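Local structure of Tol-Pal system protein TolB (Acinetobacter baumannii, 7MX5) at residues Lys183-Ser188 and Pro219-Asp224; Ala271-Ser276 and Pro282-Tyr287; Ala317-His320 and Asn326-Val329. The protein is the periplasmic member of the Tol-Pal system, which probably supports outer membrane invagination during cell division and helps keep that membrane intact. One frame throughout, in Å; residues are numbered along the deposited sequence.

In the fold
The three contacts sample a beta-propeller at two levels of its construction. Contact 1 joins two successive four-stranded blades through side chains alone, whereas contact 2 and contact 3 each lie within one blade and pair its second and third strands as a hairpin. Contact 2 and contact 3 belong to adjacent blades, with centres 15 Å apart, and they meet directly: I284 CD1 of the first packs on L318 CB of the second at 3.6 Å. Contact 1 stands apart from both. Its centre is 18 Å from that of contact 2, with nearest atoms about 6 Å apart, and 23 Å from that of contact 3, with nearest atoms about 12 Å apart.

Contact 1. Residues Lys183-Ser188 and Pro219-Asp224; sequences KIAYVS and PSFSPD
Between two successive blades of the TolB beta-propeller, A185 and V187 on the second strand of one blade meet P219 and F221 on the first strand of the next. The strands belong to different sheets, and their axes come no nearer than 7.7 Å, too far for backbone pairing. Their chain directions are nonetheless close to antiparallel, at 159°. The gap is bridged by apolar side chains, which bury 158 Å² in all.

A185 sits at the middle of the contact. Its methyl group points at the opposing strand and reaches the rim of the F221 ring, in the plane of that ring, with CB 3.4 Å from F221 CE2. F221 CZ is almost as near, at 3.5 Å from A185 CB, so the methyl abuts the bond between these two ring carbons and does not lie over a face. The ring is brought there by a first torsion of -73°, which sets CG opposite the carbonyl carbon of F221. The same methyl also approaches P219 CG, more loosely, at 4.4 Å. V187 adds one branch: with CG1 anti to the backbone N (chi1 -176°), CG2 is the methyl that meets P219 CD, at 4.0 Å.

The contact extends beyond these two strands: P219 also rests on S174 and A176 of the strand beside 183-188, and F221 on L198 and P179, all of the blade that carries A185. Within that blade A185 packs on L198 as well, and V187 on I196.

No hydrogen bond crosses between the segments. The blades are therefore joined here by van der Waals and hydrophobic contact, in which the fit of a methyl, a proline ring and a phenyl edge takes the place of directional bonds.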
# COMPACT_ATOMS: atom_id res chain seq x y z
N LYS A 183 -0.97 -11.00 10.68
CA LYS A 183 0.41 -11.44 10.78
C LYS A 183 1.20 -10.92 9.59
O LYS A 183 0.63 -10.61 8.54
CB LYS A 183 0.51 -12.97 10.86
CG LYS A 183 -0.18 -13.58 12.07
CD LYS A 183 0.19 -15.05 12.23
CE LYS A 183 -0.28 -15.58 13.58
NZ LYS A 183 -1.68 -16.09 13.52
N ILE A 184 2.51 -10.83 9.76
CA ILE A 184 3.41 -10.42 8.70
C ILE A 184 4.54 -11.43 8.60
O ILE A 184 4.99 -11.99 9.61
CB ILE A 184 3.97 -8.99 8.93
CG1 ILE A 184 4.77 -8.52 7.72
CG2 ILE A 184 4.82 -8.94 10.19
CD1 ILE A 184 4.42 -7.13 7.27
N ALA A 185 4.99 -11.70 7.37
CA ALA A 185 6.10 -12.59 7.12
C ALA A 185 7.24 -11.82 6.46
O ALA A 185 7.03 -10.76 5.86
CB ALA A 185 5.69 -13.77 6.23
N TYR A 186 8.44 -12.37 6.58
CA TYR A 186 9.63 -11.72 6.06
C TYR A 186 10.76 -12.73 5.99
O TYR A 186 10.72 -13.78 6.64
CB TYR A 186 10.03 -10.52 6.93
CG TYR A 186 10.18 -10.87 8.40
CD1 TYR A 186 11.39 -11.30 8.92
CD2 TYR A 186 9.09 -10.77 9.27
CE1 TYR A 186 11.53 -11.62 10.25
CE2 TYR A 186 9.22 -11.09 10.61
CZ TYR A 186 10.44 -11.51 11.09
OH TYR A 186 10.58 -11.83 12.43
N VAL A 187 11.77 -12.40 5.19
CA VAL A 187 12.98 -13.21 5.07
C VAL A 187 14.07 -12.54 5.89
O VAL A 187 14.39 -11.36 5.66
CB VAL A 187 13.40 -13.37 3.60
CG1 VAL A 187 14.59 -14.30 3.49
CG2 VAL A 187 12.23 -13.88 2.78
N SER A 188 14.63 -13.27 6.84
CA SER A 188 15.64 -12.73 7.74
C SER A 188 16.93 -13.52 7.62
O SER A 188 16.91 -14.74 7.44
CB SER A 188 15.15 -12.76 9.19
OG SER A 188 16.16 -12.31 10.08
N PRO A 219 8.01 -14.19 0.01
CA PRO A 219 6.81 -14.93 0.41
C PRO A 219 5.54 -14.26 -0.07
O PRO A 219 5.49 -13.05 -0.31
CB PRO A 219 6.89 -14.93 1.95
CG PRO A 219 7.76 -13.78 2.31
CD PRO A 219 8.58 -13.39 1.11
N SER A 220 4.50 -15.08 -0.22
CA SER A 220 3.18 -14.61 -0.62
C SER A 220 2.16 -15.62 -0.14
O SER A 220 2.37 -16.83 -0.28
CB SER A 220 3.08 -14.41 -2.13
OG SER A 220 1.77 -14.03 -2.51
N PHE A 221 1.06 -15.14 0.42
CA PHE A 221 0.10 -15.98 1.13
C PHE A 221 -1.17 -16.17 0.32
O PHE A 221 -1.64 -15.24 -0.35
CB PHE A 221 -0.23 -15.39 2.50
CG PHE A 221 0.89 -15.52 3.49
CD1 PHE A 221 1.14 -16.73 4.11
CD2 PHE A 221 1.71 -14.45 3.77
CE1 PHE A 221 2.17 -16.86 5.02
CE2 PHE A 221 2.75 -14.57 4.67
CZ PHE A 221 2.98 -15.78 5.30
N SER A 222 -1.72 -17.38 0.39
CA SER A 222 -2.95 -17.70 -0.31
C SER A 222 -4.12 -16.91 0.26
O SER A 222 -4.17 -16.65 1.46
CB SER A 222 -3.24 -19.20 -0.21
OG SER A 222 -3.11 -19.85 -1.46
N PRO A 223 -5.07 -16.50 -0.59
CA PRO A 223 -6.26 -15.81 -0.06
C PRO A 223 -7.03 -16.63 0.95
O PRO A 223 -7.63 -16.06 1.87
CB PRO A 223 -7.10 -15.55 -1.32
CG PRO A 223 -6.16 -15.63 -2.46
CD PRO A 223 -4.98 -16.46 -2.06
N ASP A 224 -7.04 -17.96 0.83
CA ASP A 224 -7.76 -18.81 1.78
C ASP A 224 -7.01 -18.98 3.10
O ASP A 224 -7.53 -19.64 4.00
CB ASP A 224 -8.05 -20.18 1.16
CG ASP A 224 -6.79 -20.94 0.75
OD1 ASP A 224 -5.68 -20.56 1.17
OD2 ASP A 224 -6.92 -21.94 0.01

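Contact 2. Residues Ala271-Ser276 and Pro282-Tyr287; sequences AFIFTS and PQIYRY
F272 to S276 and Q283 to Y287 run side by side as antiparallel strands, their axes 4.6 Å apart at closest and their directions 142° apart, well short of exactly antiparallel because the sheet is twisted. F272 pairs with Y287, F274 with Y285 and S276 with Q283, each pair joined by two backbone hydrogen bonds. The bond from Y285 N to F274 O is 2.8 Å long and nearly straight. Between them lie the non-hydrogen-bonded pairs I273 with R286 and T275 with I284.

The aromatic residues share one face of the sheet. F272 and F274 carry CG between backbone N and carbonyl carbon (chi1 70° and 64°), which leans each ring across its partner strand. CH-pi contacts follow: Y287 CB lies 3.9 Å from the centroid of the F272 ring, and Y285 CB 4.0 Å from that of F274, both over a ring face. The rings of F272 and Y287 are slid so far apart that they scarcely overlap. Farther along, S276 CB packs on Y285 CD1 at 3.4 Å, while a water links S276 O to the Y285 hydroxyl. R278, in the turn, makes a cation-pi contact with Y285. At the other end the A271 methyl lies over one face of the R286 guanidinium, toward its rim, with A271 CB 3.4 Å from R286 NH2.

Such a twisted hairpin, forming the second and third strands of a four-stranded antiparallel sheet, is the centre of a beta-propeller blade.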
# COMPACT_ATOMS: atom_id res chain seq x y z
N ALA A 271 -5.04 -18.94 -9.22
CA ALA A 271 -3.75 -18.94 -9.90
C ALA A 271 -2.78 -18.05 -9.14
O ALA A 271 -3.12 -17.46 -8.11
CB ALA A 271 -3.92 -18.47 -11.35
N PHE A 272 -1.56 -17.96 -9.67
CA PHE A 272 -0.59 -16.98 -9.22
C PHE A 272 0.23 -16.52 -10.41
O PHE A 272 0.34 -17.22 -11.42
CB PHE A 272 0.32 -17.53 -8.11
CG PHE A 272 1.29 -18.60 -8.56
CD1 PHE A 272 2.53 -18.25 -9.08
CD2 PHE A 272 0.97 -19.94 -8.44
CE1 PHE A 272 3.42 -19.23 -9.49
CE2 PHE A 272 1.86 -20.92 -8.84
CZ PHE A 272 3.09 -20.56 -9.37
N ILE A 273 0.81 -15.33 -10.29
CA ILE A 273 1.65 -14.76 -11.34
C ILE A 273 3.10 -14.78 -10.87
O ILE A 273 3.39 -14.85 -9.67
CB ILE A 273 1.21 -13.34 -11.73
CG1 ILE A 273 1.51 -12.35 -10.60
CG2 ILE A 273 -0.27 -13.31 -12.09
CD1 ILE A 273 1.42 -10.90 -11.01
N PHE A 274 4.01 -14.72 -11.84
CA PHE A 274 5.43 -14.81 -11.54
C PHE A 274 6.23 -14.30 -12.73
O PHE A 274 5.73 -14.23 -13.85
CB PHE A 274 5.84 -16.25 -11.19
CG PHE A 274 5.66 -17.22 -12.32
CD1 PHE A 274 4.40 -17.67 -12.68
CD2 PHE A 274 6.75 -17.69 -13.03
CE1 PHE A 274 4.23 -18.56 -13.73
CE2 PHE A 274 6.59 -18.58 -14.07
CZ PHE A 274 5.33 -19.01 -14.42
N THR A 275 7.48 -13.95 -12.46
CA THR A 275 8.41 -13.50 -13.48
C THR A 275 9.20 -14.68 -14.03
O THR A 275 9.54 -15.61 -13.28
CB THR A 275 9.37 -12.44 -12.91
OG1 THR A 275 8.61 -11.32 -12.44
CG2 THR A 275 10.36 -11.98 -13.97
N SER A 276 9.48 -14.65 -15.33
CA SER A 276 10.11 -15.79 -15.98
C SER A 276 10.99 -15.32 -17.13
O SER A 276 10.63 -14.39 -17.85
CB SER A 276 9.04 -16.76 -16.50
OG SER A 276 9.66 -17.83 -17.19
N PRO A 282 12.71 -11.33 -19.43
CA PRO A 282 11.83 -11.39 -18.24
C PRO A 282 10.42 -10.94 -18.59
O PRO A 282 10.19 -9.80 -18.99
CB PRO A 282 12.50 -10.44 -17.25
CG PRO A 282 13.88 -10.20 -17.77
CD PRO A 282 13.84 -10.40 -19.24
N GLN A 283 9.46 -11.86 -18.42
CA GLN A 283 8.05 -11.58 -18.64
C GLN A 283 7.25 -12.10 -17.45
O GLN A 283 7.74 -12.90 -16.65
CB GLN A 283 7.55 -12.22 -19.94
CG GLN A 283 8.22 -11.70 -21.20
CD GLN A 283 8.04 -10.20 -21.40
OE1 GLN A 283 7.09 -9.61 -20.90
NE2 GLN A 283 8.97 -9.59 -22.13
N ILE A 284 6.01 -11.65 -17.36
CA ILE A 284 5.10 -12.05 -16.29
C ILE A 284 4.18 -13.13 -16.83
O ILE A 284 3.46 -12.91 -17.82
CB ILE A 284 4.30 -10.86 -15.75
CG1 ILE A 284 5.20 -9.95 -14.91
CG2 ILE A 284 3.12 -11.34 -14.92
CD1 ILE A 284 4.53 -8.68 -14.48
N TYR A 285 4.19 -14.29 -16.19
CA TYR A 285 3.37 -15.43 -16.58
C TYR A 285 2.35 -15.74 -15.49
O TYR A 285 2.46 -15.27 -14.35
CB TYR A 285 4.24 -16.66 -16.86
CG TYR A 285 5.10 -16.53 -18.10
CD1 TYR A 285 6.23 -15.72 -18.11
CD2 TYR A 285 4.79 -17.22 -19.27
CE1 TYR A 285 7.02 -15.60 -19.23
CE2 TYR A 285 5.57 -17.11 -20.40
CZ TYR A 285 6.68 -16.30 -20.38
OH TYR A 285 7.47 -16.18 -21.50
N ARG A 286 1.35 -16.54 -15.85
CA ARG A 286 0.28 -16.93 -14.94
C ARG A 286 0.22 -18.45 -14.88
O ARG A 286 -0.02 -19.10 -15.90
CB ARG A 286 -1.06 -16.35 -15.39
CG ARG A 286 -2.24 -16.75 -14.51
CD ARG A 286 -3.56 -16.48 -15.21
NE ARG A 286 -4.71 -16.87 -14.39
CZ ARG A 286 -5.32 -18.04 -14.48
NH1 ARG A 286 -4.92 -18.97 -15.33
NH2 ARG A 286 -6.36 -18.29 -13.68
N TYR A 287 0.42 -19.01 -13.69
CA TYR A 287 0.32 -20.44 -13.46
C TYR A 287 -1.07 -20.76 -12.93
O TYR A 287 -1.46 -20.25 -11.87
CB TYR A 287 1.38 -20.93 -12.48
CG TYR A 287 1.29 -22.42 -12.18
CD1 TYR A 287 1.96 -23.35 -12.97
CD2 TYR A 287 0.53 -22.89 -11.12
CE1 TYR A 287 1.88 -24.70 -12.70
CE2 TYR A 287 0.44 -24.24 -10.84
CZ TYR A 287 1.12 -25.14 -11.63
OH TYR A 287 1.03 -26.49 -11.36
O HOH W 1 10.21 -15.16 -20.80

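Contact 3. Residues Ala317-His320 and Asn326-Val329; sequences ALVH and NYKV
V319 and H320 pair with V329 and K328 at the turn end of a hairpin, where a firm backbone ladder gives way to an exposed, poorly ordered residue, N326. The firm part is the hydrogen-bonded pair of H320 and K328. H320 N donates to K328 O at 2.6 Å, almost perfectly straight at 174°. The return bond, from K328 N to H320 O, is bent to 136°, and its modelled length of 2.5 Å is doubtfully short. Beside it V319 and V329 form a non-hydrogen-bonded pair, in which V319 CA leans on K328 O at 3.4 Å and V329 CA on L318 O at 3.5 Å through CA-H...O contacts.

Side chains add to the tight part. The V319 branch CG1, set opposite the backbone N by a chi1 of 163°, comes up to Y327 CD1 at 3.7 Å. The Y327 ring also meets that of F303, on which V319 packs as well. On the face of H320 and K328 both residues touch I341 of the next strand, and the H320 imidazole is buried, its ND1 hydrogen-bonded to N304 OD1.

The loose side begins with K328. Only the root of its side chain stays close, with CG 3.3 Å from H320 O; the chain then bends at its second and fourth torsions and leads away from 317-320, ending in a weak hydrogen bond between NZ and S325 OG in the turn. N326 adds almost nothing to the 270 Å² buried between the segments.

Two adjacent antiparallel strands joined by a short turn make a beta hairpin, here the one that forms the middle two strands of a four-stranded propeller blade.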
# COMPACT_ATOMS: atom_id res chain seq x y z
N ALA A 317 0.19 -4.29 -11.10
CA ALA A 317 1.28 -3.34 -10.95
C ALA A 317 2.59 -4.09 -11.12
O ALA A 317 2.82 -5.11 -10.45
CB ALA A 317 1.23 -2.65 -9.58
N LEU A 318 3.45 -3.59 -12.00
CA LEU A 318 4.65 -4.32 -12.38
C LEU A 318 5.78 -3.34 -12.66
O LEU A 318 5.59 -2.12 -12.66
CB LEU A 318 4.41 -5.21 -13.60
CG LEU A 318 4.12 -4.48 -14.92
CD1 LEU A 318 4.69 -5.25 -16.09
CD2 LEU A 318 2.62 -4.27 -15.10
N VAL A 319 6.96 -3.89 -12.89
CA VAL A 319 8.13 -3.13 -13.33
C VAL A 319 8.29 -3.34 -14.83
O VAL A 319 8.45 -4.47 -15.29
CB VAL A 319 9.39 -3.56 -12.57
CG1 VAL A 319 10.64 -3.08 -13.30
CG2 VAL A 319 9.37 -3.01 -11.15
N HIS A 320 8.23 -2.25 -15.58
CA HIS A 320 8.24 -2.29 -17.04
C HIS A 320 9.45 -1.52 -17.55
O HIS A 320 9.73 -0.41 -17.08
CB HIS A 320 6.95 -1.69 -17.61
CG HIS A 320 6.84 -1.80 -19.09
ND1 HIS A 320 6.37 -2.93 -19.73
CD2 HIS A 320 7.11 -0.90 -20.07
CE1 HIS A 320 6.37 -2.73 -21.03
NE2 HIS A 320 6.82 -1.51 -21.27
N ASN A 326 14.70 3.11 -19.02
CA ASN A 326 14.95 2.34 -17.81
C ASN A 326 13.64 1.86 -17.19
O ASN A 326 12.60 1.81 -17.86
CB ASN A 326 15.78 3.20 -16.84
CG ASN A 326 17.23 3.30 -17.26
OD1 ASN A 326 17.55 3.75 -18.35
ND2 ASN A 326 18.13 2.86 -16.38
N TYR A 327 13.69 1.50 -15.90
CA TYR A 327 12.56 0.86 -15.25
C TYR A 327 11.40 1.83 -15.07
O TYR A 327 11.59 3.01 -14.75
CB TYR A 327 12.99 0.32 -13.88
CG TYR A 327 14.07 -0.74 -13.95
CD1 TYR A 327 13.86 -1.93 -14.63
CD2 TYR A 327 15.30 -0.54 -13.34
CE1 TYR A 327 14.85 -2.90 -14.70
CE2 TYR A 327 16.29 -1.50 -13.40
CZ TYR A 327 16.06 -2.68 -14.08
OH TYR A 327 17.05 -3.63 -14.14
N LYS A 328 10.19 1.33 -15.30
CA LYS A 328 8.97 2.09 -15.10
C LYS A 328 7.99 1.28 -14.28
O LYS A 328 7.91 0.05 -14.42
CB LYS A 328 8.31 2.48 -16.44
CG LYS A 328 9.28 2.80 -17.56
CD LYS A 328 9.62 4.28 -17.59
CE LYS A 328 10.86 4.54 -18.42
NZ LYS A 328 10.75 5.80 -19.20
N VAL A 329 7.24 1.96 -13.41
CA VAL A 329 6.09 1.35 -12.76
C VAL A 329 4.92 1.42 -13.74
O VAL A 329 4.56 2.50 -14.21
CB VAL A 329 5.75 2.06 -11.44
CG1 VAL A 329 4.49 1.46 -10.82
CG2 VAL A 329 6.92 1.96 -10.48